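Local coordinates for putative tetR-family transcriptional regulatory protein (Streptomyces coelicolor, PDB 2DG8) that probably acts as a TetR-family transcriptional regulator that binds DNA through an N-terminal helix-turn-helix domain, at residues 9-14 / 48-53; 16-21 / 55-60. One frame throughout, in Å; residues are numbered along the deposited sequence.

Contact 1: 9-14 / 48-53; sequences QRRERI and YHFTGI
Arg11 reaches past His49 and lays its guanidinium on the ring of Phe50, joining the first turn of helix 10-25 to the C-terminal end of helix 44-49. CG stands anti to the backbone N (chi1 -158°) and the chain runs extended to NE, its CB over a face of the imidazole and its CD 3.4 Å from His49 ND1. Farther out, the guanidinium and Phe50 meet tip to tip in an offset stack, the planes turned 28° apart and CZ 4.2 Å from the ring centroid, an off-centre cation-pi pair. The carbonyl of His49 takes a hydrogen bond from Arg11 NH1 (NH1 to O 3.0 Å) and a weak one from NE, while NH2 turns to a salt bridge with Glu59 of helix 53-77. Together these partners fix the rotation of the guanidinium. The buried, close part is the pair Ile14 and Phe50, CG2 to CE2 3.5 Å, with Ile35 and Met46 also against Ile14. At its edge Ile14 CD1 lies more loosely, 4.0 Å from His49 CD2. Toward the partly exposed margin the fit slackens. Here Arg10 only grazes the imidazole, CD to NE2 4.3 Å, and leans on Val41 and Pro42 instead. This is the packing of a TetR-type three-helix DNA-binding domain, in which the first helix packs against the helix-turn-helix pair, helices 32-39 and 44-49.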
ATOM      1  N   GLN A   9      -4.896  22.037 -24.192  1.00 70.04           N
ATOM      2  CA  GLN A   9      -4.576  21.482 -22.880  1.00 65.59           C
ATOM      3  C   GLN A   9      -5.789  21.335 -21.964  1.00 60.57           C
ATOM      4  O   GLN A   9      -5.641  21.202 -20.748  1.00 59.51           O
ATOM      5  CB  GLN A   9      -3.527  22.360 -22.187  1.00 67.72           C
ATOM      6  CG  GLN A   9      -2.082  22.142 -22.643  1.00 71.18           C
ATOM      7  CD  GLN A   9      -1.910  22.176 -24.156  1.00 73.00           C
ATOM      8  OE1 GLN A   9      -2.257  21.221 -24.853  1.00 74.29           O
ATOM      9  NE2 GLN A   9      -1.375  23.280 -24.669  1.00 73.67           N
ATOM     10  N   ARG A  10      -6.989  21.357 -22.532  1.00 55.01           N
ATOM     11  CA  ARG A  10      -8.186  21.227 -21.707  1.00 50.18           C
ATOM     12  C   ARG A  10      -8.353  19.792 -21.216  1.00 46.88           C
ATOM     13  O   ARG A  10      -8.799  19.555 -20.093  1.00 44.63           O
ATOM     14  CB  ARG A  10      -9.428  21.662 -22.489  1.00 50.24           C
ATOM     15  CG  ARG A  10     -10.721  21.521 -21.702  1.00 50.22           C
ATOM     16  CD  ARG A  10     -11.919  22.096 -22.454  1.00 51.97           C
ATOM     17  NE  ARG A  10     -12.022  23.551 -22.359  1.00 47.83           N
ATOM     18  CZ  ARG A  10     -12.988  24.260 -22.935  1.00 49.14           C
ATOM     19  NH1 ARG A  10     -13.018  25.578 -22.800  1.00 50.74           N
ATOM     20  NH2 ARG A  10     -13.926  23.651 -23.651  1.00 45.10           N
ATOM     21  N   ARG A  11      -7.989  18.835 -22.061  1.00 44.62           N
ATOM     22  CA  ARG A  11      -8.099  17.434 -21.699  1.00 43.27           C
ATOM     23  C   ARG A  11      -7.120  17.146 -20.562  1.00 44.26           C
ATOM     24  O   ARG A  11      -7.481  16.504 -19.577  1.00 43.48           O
ATOM     25  CB  ARG A  11      -7.799  16.552 -22.913  1.00 41.05           C
ATOM     26  CG  ARG A  11      -8.370  15.143 -22.814  1.00 40.39           C
ATOM     27  CD  ARG A  11      -8.395  14.463 -24.176  1.00 42.65           C
ATOM     28  NE  ARG A  11      -9.071  13.165 -24.146  1.00 42.92           N
ATOM     29  CZ  ARG A  11      -8.548  12.064 -23.613  1.00 44.07           C
ATOM     30  NH1 ARG A  11      -9.236  10.929 -23.620  1.00 39.03           N
ATOM     31  NH2 ARG A  11      -7.326  12.097 -23.090  1.00 40.02           N
ATOM     32  N   GLU A  12      -5.889  17.637 -20.700  1.00 44.85           N
ATOM     33  CA  GLU A  12      -4.856  17.448 -19.682  1.00 44.92           C
ATOM     34  C   GLU A  12      -5.311  18.057 -18.358  1.00 44.25           C
ATOM     35  O   GLU A  12      -5.065  17.503 -17.284  1.00 40.97           O
ATOM     36  CB  GLU A  12      -3.543  18.128 -20.103  1.00 47.63           C
ATOM     37  CG  GLU A  12      -2.947  17.651 -21.433  1.00 52.96           C
ATOM     38  CD  GLU A  12      -1.581  18.278 -21.721  1.00 56.98           C
ATOM     39  OE1 GLU A  12      -0.977  17.946 -22.764  1.00 59.33           O
ATOM     40  OE2 GLU A  12      -1.109  19.103 -20.908  1.00 59.00           O
ATOM     41  N   ARG A  13      -5.969  19.208 -18.440  1.00 42.93           N
ATOM     42  CA  ARG A  13      -6.436  19.887 -17.240  1.00 42.59           C
ATOM     43  C   ARG A  13      -7.506  19.062 -16.552  1.00 39.74           C
ATOM     44  O   ARG A  13      -7.613  19.059 -15.325  1.00 39.98           O
ATOM     45  CB  ARG A  13      -6.992  21.268 -17.586  1.00 44.01           C
ATOM     46  CG  ARG A  13      -6.598  22.347 -16.592  1.00 49.80           C
ATOM     47  CD  ARG A  13      -7.146  23.697 -17.018  1.00 54.55           C
ATOM     48  NE  ARG A  13      -6.771  24.012 -18.392  1.00 57.28           N
ATOM     49  CZ  ARG A  13      -7.636  24.380 -19.332  1.00 58.79           C
ATOM     50  NH1 ARG A  13      -7.213  24.650 -20.560  1.00 59.22           N
ATOM     51  NH2 ARG A  13      -8.927  24.473 -19.041  1.00 60.74           N
ATOM     52  N   ILE A  14      -8.302  18.358 -17.343  1.00 36.33           N
ATOM     53  CA  ILE A  14      -9.351  17.537 -16.773  1.00 35.26           C
ATOM     54  C   ILE A  14      -8.715  16.405 -15.975  1.00 34.02           C
ATOM     55  O   ILE A  14      -9.150  16.107 -14.861  1.00 32.45           O
ATOM     56  CB  ILE A  14     -10.277  16.972 -17.871  1.00 35.32           C
ATOM     57  CG1 ILE A  14     -11.122  18.115 -18.451  1.00 37.99           C
ATOM     58  CG2 ILE A  14     -11.174  15.876 -17.292  1.00 34.88           C
ATOM     59  CD1 ILE A  14     -11.933  17.751 -19.687  1.00 38.01           C
ATOM     60  N   TYR A  48     -17.081  15.017 -23.787  1.00 35.73           N
ATOM     61  CA  TYR A  48     -16.575  15.311 -25.116  1.00 35.66           C
ATOM     62  C   TYR A  48     -15.235  14.582 -25.278  1.00 36.44           C
ATOM     63  O   TYR A  48     -14.939  14.000 -26.331  1.00 35.08           O
ATOM     64  CB  TYR A  48     -16.347  16.817 -25.286  1.00 37.16           C
ATOM     65  CG  TYR A  48     -15.767  17.182 -26.639  1.00 37.41           C
ATOM     66  CD1 TYR A  48     -16.591  17.603 -27.682  1.00 38.64           C
ATOM     67  CD2 TYR A  48     -14.402  17.041 -26.893  1.00 41.53           C
ATOM     68  CE1 TYR A  48     -16.076  17.873 -28.945  1.00 39.07           C
ATOM     69  CE2 TYR A  48     -13.873  17.308 -28.155  1.00 43.24           C
ATOM     70  CZ  TYR A  48     -14.720  17.720 -29.173  1.00 42.46           C
ATOM     71  OH  TYR A  48     -14.202  17.964 -30.418  1.00 46.88           O
ATOM     72  N   HIS A  49     -14.439  14.614 -24.210  1.00 35.12           N
ATOM     73  CA  HIS A  49     -13.104  14.018 -24.198  1.00 34.27           C
ATOM     74  C   HIS A  49     -12.993  12.602 -23.665  1.00 33.55           C
ATOM     75  O   HIS A  49     -12.044  11.897 -23.989  1.00 34.43           O
ATOM     76  CB  HIS A  49     -12.160  14.900 -23.374  1.00 33.79           C
ATOM     77  CG  HIS A  49     -11.915  16.244 -23.973  1.00 33.99           C
ATOM     78  ND1 HIS A  49     -11.061  16.437 -25.039  1.00 38.69           N
ATOM     79  CD2 HIS A  49     -12.428  17.462 -23.677  1.00 36.90           C
ATOM     80  CE1 HIS A  49     -11.058  17.716 -25.371  1.00 40.46           C
ATOM     81  NE2 HIS A  49     -11.880  18.360 -24.561  1.00 39.42           N
ATOM     82  N   PHE A  50     -13.950  12.184 -22.848  1.00 31.16           N
ATOM     83  CA  PHE A  50     -13.883  10.855 -22.255  1.00 33.62           C
ATOM     84  C   PHE A  50     -15.144  10.027 -22.452  1.00 33.21           C
ATOM     85  O   PHE A  50     -16.261  10.518 -22.265  1.00 32.88           O
ATOM     86  CB  PHE A  50     -13.574  10.990 -20.759  1.00 30.38           C
ATOM     87  CG  PHE A  50     -12.264  11.660 -20.480  1.00 29.86           C
ATOM     88  CD1 PHE A  50     -11.083  10.924 -20.451  1.00 29.58           C
ATOM     89  CD2 PHE A  50     -12.201  13.038 -20.285  1.00 30.44           C
ATOM     90  CE1 PHE A  50      -9.855  11.550 -20.235  1.00 27.68           C
ATOM     91  CE2 PHE A  50     -10.976  13.673 -20.068  1.00 29.38           C
ATOM     92  CZ  PHE A  50      -9.800  12.923 -20.044  1.00 30.37           C
ATOM     93  N   THR A  51     -14.951   8.764 -22.815  1.00 33.03           N
ATOM     94  CA  THR A  51     -16.068   7.856 -23.056  1.00 34.14           C
ATOM     95  C   THR A  51     -16.832   7.526 -21.785  1.00 34.59           C
ATOM     96  O   THR A  51     -17.999   7.145 -21.835  1.00 37.15           O
ATOM     97  CB  THR A  51     -15.584   6.534 -23.697  1.00 35.27           C
ATOM     98  OG1 THR A  51     -14.726   5.833 -22.784  1.00 32.72           O
ATOM     99  CG2 THR A  51     -14.821   6.822 -24.981  1.00 30.54           C
ATOM    100  N   GLY A  52     -16.174   7.673 -20.643  1.00 36.40           N
ATOM    101  CA  GLY A  52     -16.813   7.367 -19.376  1.00 36.33           C
ATOM    102  C   GLY A  52     -15.826   7.522 -18.237  1.00 38.08           C
ATOM    103  O   GLY A  52     -14.657   7.840 -18.470  1.00 35.92           O
ATOM    104  N   ILE A  53     -16.281   7.272 -17.014  1.00 38.85           N
ATOM    105  CA  ILE A  53     -15.438   7.418 -15.834  1.00 42.03           C
ATOM    106  C   ILE A  53     -14.250   6.462 -15.799  1.00 42.10           C
ATOM    107  O   ILE A  53     -13.192   6.802 -15.263  1.00 40.78           O
ATOM    108  CB  ILE A  53     -16.263   7.242 -14.529  1.00 44.82           C
ATOM    109  CG1 ILE A  53     -15.890   8.336 -13.528  1.00 48.41           C
ATOM    110  CG2 ILE A  53     -15.989   5.882 -13.895  1.00 48.33           C
ATOM    111  CD1 ILE A  53     -16.452   9.706 -13.880  1.00 46.83           C
TER

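Contact 2: 16-21 / 55-60; sequences AATLDL and QLLREA
Thr18 meets Leu56 tip to tip where segment 16-21 of helix 10-25 passes segment 55-60 of helix 53-77 almost perpendicularly (segment axes crossing at -86°, 9.6 Å apart). The threonine CB points toward the other helix and lies 4.1 Å from Leu56 CD1. From there its two branches part. The methyl CG2, anti to the backbone N, presses on Leu56 CD1 at 3.4 Å, tighter than usual for two carbons; it also rests 4.0 Å from Ala60 CB and more loosely on Leu57 CD2. The hydroxyl OG1, beside the backbone N (chi1 -54°), sits against both methyls of Leu56, 3.5 Å from CD1, yet its hydrogen bond goes back to the carbonyl of Ile14 one turn earlier in its own helix. One turn on from Leu56, Ala60 also points its CB across, where Leu19 CD1 lies 3.9 Å away. Both Leu19 methyls cover the carbonyl of Ala60, CD2 at 3.5 Å from the O. The small methyl of Ala60 thus receives Thr18 and Leu19 together. All five touching residues are buried, and Ile35 of helix 32-39 adds a further apolar neighbour to Thr18. Since the one side-chain polar atom at the interface is satisfied within its own helix, the two helices are held here by van der Waals fit and apolar burial, without polar bonds or charge pairing between the segments.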
ATOM      1  N   ALA A  16      -5.729  16.318 -14.569  1.00 34.78           N
ATOM      2  CA  ALA A  16      -5.106  16.867 -13.371  1.00 35.55           C
ATOM      3  C   ALA A  16      -6.140  17.134 -12.277  1.00 35.51           C
ATOM      4  O   ALA A  16      -5.917  16.807 -11.113  1.00 36.40           O
ATOM      5  CB  ALA A  16      -4.362  18.155 -13.715  1.00 36.49           C
ATOM      6  N   ALA A  17      -7.268  17.728 -12.656  1.00 35.71           N
ATOM      7  CA  ALA A  17      -8.333  18.047 -11.709  1.00 34.37           C
ATOM      8  C   ALA A  17      -8.896  16.766 -11.098  1.00 34.75           C
ATOM      9  O   ALA A  17      -9.307  16.740  -9.930  1.00 35.41           O
ATOM     10  CB  ALA A  17      -9.437  18.825 -12.417  1.00 37.07           C
ATOM     11  N   THR A  18      -8.917  15.703 -11.899  1.00 31.33           N
ATOM     12  CA  THR A  18      -9.407  14.411 -11.437  1.00 30.20           C
ATOM     13  C   THR A  18      -8.472  13.883 -10.339  1.00 27.88           C
ATOM     14  O   THR A  18      -8.917  13.355  -9.321  1.00 23.77           O
ATOM     15  CB  THR A  18      -9.453  13.392 -12.595  1.00 33.43           C
ATOM     16  OG1 THR A  18     -10.221  13.931 -13.679  1.00 35.81           O
ATOM     17  CG2 THR A  18     -10.101  12.084 -12.132  1.00 35.59           C
ATOM     18  N   LEU A  19      -7.173  14.042 -10.565  1.00 28.40           N
ATOM     19  CA  LEU A  19      -6.144  13.612  -9.619  1.00 32.07           C
ATOM     20  C   LEU A  19      -6.249  14.449  -8.342  1.00 31.96           C
ATOM     21  O   LEU A  19      -6.214  13.907  -7.244  1.00 31.72           O
ATOM     22  CB  LEU A  19      -4.758  13.770 -10.261  1.00 33.32           C
ATOM     23  CG  LEU A  19      -3.937  12.520 -10.617  1.00 34.24           C
ATOM     24  CD1 LEU A  19      -4.788  11.262 -10.702  1.00 28.66           C
ATOM     25  CD2 LEU A  19      -3.217  12.793 -11.925  1.00 36.41           C
ATOM     26  N   ASP A  20      -6.379  15.767  -8.495  1.00 32.49           N
ATOM     27  CA  ASP A  20      -6.530  16.665  -7.353  1.00 33.83           C
ATOM     28  C   ASP A  20      -7.730  16.194  -6.525  1.00 35.01           C
ATOM     29  O   ASP A  20      -7.635  16.029  -5.310  1.00 36.45           O
ATOM     30  CB  ASP A  20      -6.804  18.105  -7.818  1.00 34.75           C
ATOM     31  CG  ASP A  20      -5.585  18.783  -8.426  1.00 41.47           C
ATOM     32  OD1 ASP A  20      -5.762  19.860  -9.038  1.00 43.07           O
ATOM     33  OD2 ASP A  20      -4.457  18.257  -8.290  1.00 42.67           O
ATOM     34  N   LEU A  21      -8.863  15.996  -7.200  1.00 34.32           N
ATOM     35  CA  LEU A  21     -10.093  15.555  -6.554  1.00 34.06           C
ATOM     36  C   LEU A  21      -9.903  14.257  -5.768  1.00 33.80           C
ATOM     37  O   LEU A  21     -10.257  14.183  -4.595  1.00 33.56           O
ATOM     38  CB  LEU A  21     -11.199  15.384  -7.609  1.00 34.24           C
ATOM     39  CG  LEU A  21     -12.623  14.994  -7.184  1.00 36.25           C
ATOM     40  CD1 LEU A  21     -12.660  13.540  -6.728  1.00 39.94           C
ATOM     41  CD2 LEU A  21     -13.099  15.923  -6.069  1.00 37.48           C
ATOM     42  N   GLN A  55     -12.407   5.230 -18.424  1.00 36.30           N
ATOM     43  CA  GLN A  55     -11.308   5.722 -19.244  1.00 34.53           C
ATOM     44  C   GLN A  55     -10.658   6.920 -18.548  1.00 34.47           C
ATOM     45  O   GLN A  55      -9.437   7.058 -18.536  1.00 34.68           O
ATOM     46  CB  GLN A  55     -11.803   6.157 -20.620  1.00 35.34           C
ATOM     47  CG  GLN A  55     -10.701   6.777 -21.458  1.00 35.58           C
ATOM     48  CD  GLN A  55     -11.213   7.329 -22.765  1.00 38.99           C
ATOM     49  OE1 GLN A  55     -11.956   8.314 -22.793  1.00 39.78           O
ATOM     50  NE2 GLN A  55     -10.829   6.691 -23.862  1.00 37.91           N
ATOM     51  N   LEU A  56     -11.491   7.786 -17.982  1.00 33.26           N
ATOM     52  CA  LEU A  56     -11.024   8.975 -17.269  1.00 34.69           C
ATOM     53  C   LEU A  56     -10.095   8.525 -16.135  1.00 34.18           C
ATOM     54  O   LEU A  56      -8.963   8.998 -16.020  1.00 34.04           O
ATOM     55  CB  LEU A  56     -12.242   9.739 -16.715  1.00 32.51           C
ATOM     56  CG  LEU A  56     -12.191  11.167 -16.151  1.00 37.89           C
ATOM     57  CD1 LEU A  56     -12.107  11.108 -14.654  1.00 39.72           C
ATOM     58  CD2 LEU A  56     -11.028  11.971 -16.758  1.00 34.37           C
ATOM     59  N   LEU A  57     -10.567   7.592 -15.313  1.00 33.89           N
ATOM     60  CA  LEU A  57      -9.758   7.095 -14.203  1.00 36.95           C
ATOM     61  C   LEU A  57      -8.488   6.397 -14.675  1.00 36.65           C
ATOM     62  O   LEU A  57      -7.418   6.553 -14.078  1.00 38.93           O
ATOM     63  CB  LEU A  57     -10.568   6.140 -13.325  1.00 36.11           C
ATOM     64  CG  LEU A  57     -11.663   6.779 -12.465  1.00 36.51           C
ATOM     65  CD1 LEU A  57     -12.301   5.723 -11.590  1.00 34.90           C
ATOM     66  CD2 LEU A  57     -11.071   7.887 -11.606  1.00 37.21           C
ATOM     67  N   ARG A  58      -8.599   5.631 -15.751  1.00 37.44           N
ATOM     68  CA  ARG A  58      -7.436   4.929 -16.275  1.00 39.54           C
ATOM     69  C   ARG A  58      -6.403   5.928 -16.772  1.00 38.82           C
ATOM     70  O   ARG A  58      -5.207   5.771 -16.510  1.00 38.93           O
ATOM     71  CB  ARG A  58      -7.843   3.975 -17.404  1.00 40.75           C
ATOM     72  CG  ARG A  58      -8.754   2.831 -16.936  1.00 43.93           C
ATOM     73  CD  ARG A  58      -9.218   1.956 -18.095  1.00 48.52           C
ATOM     74  NE  ARG A  58      -8.176   1.059 -18.580  1.00 54.13           N
ATOM     75  CZ  ARG A  58      -7.764  -0.029 -17.931  1.00 58.57           C
ATOM     76  NH1 ARG A  58      -8.307  -0.363 -16.766  1.00 60.75           N
ATOM     77  NH2 ARG A  58      -6.805  -0.788 -18.450  1.00 60.33           N
ATOM     78  N   GLU A  59      -6.859   6.965 -17.473  1.00 36.02           N
ATOM     79  CA  GLU A  59      -5.933   7.967 -17.987  1.00 37.01           C
ATOM     80  C   GLU A  59      -5.372   8.846 -16.874  1.00 35.75           C
ATOM     81  O   GLU A  59      -4.229   9.285 -16.958  1.00 37.12           O
ATOM     82  CB  GLU A  59      -6.603   8.841 -19.056  1.00 37.00           C
ATOM     83  CG  GLU A  59      -7.070   8.066 -20.279  1.00 41.26           C
ATOM     84  CD  GLU A  59      -7.221   8.940 -21.521  1.00 43.68           C
ATOM     85  OE1 GLU A  59      -8.065   8.613 -22.381  1.00 45.45           O
ATOM     86  OE2 GLU A  59      -6.486   9.942 -21.643  1.00 44.91           O
ATOM     87  N   ALA A  60      -6.171   9.097 -15.835  1.00 34.44           N
ATOM     88  CA  ALA A  60      -5.720   9.915 -14.710  1.00 33.98           C
ATOM     89  C   ALA A  60      -4.638   9.207 -13.895  1.00 33.96           C
ATOM     90  O   ALA A  60      -3.592   9.781 -13.609  1.00 33.57           O
ATOM     91  CB  ALA A  60      -6.892  10.270 -13.804  1.00 32.27           C
TER

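Contacts 1 and 2 lie on successive turns of helix 10-25, their centres about 9 Å apart, and their partners follow each other in the chain: helix 44-49, the short connection 50-52, then helix 53-77. A salt bridge ties them directly, Arg11 NH2 of contact 1 to Glu59 OE2 of contact 2 at 2.7 Å. Beneath it the apolar layers merge, Phe50 CZ lying 3.6 Å from Leu56 CD2. Helix 10-25 thereby packs on both the end of the probable DNA-reading helix and the long helix 53-77. As in other TetR-family regulators, that long helix probably connects the DNA-binding domain to the C-terminal ligand-binding domain.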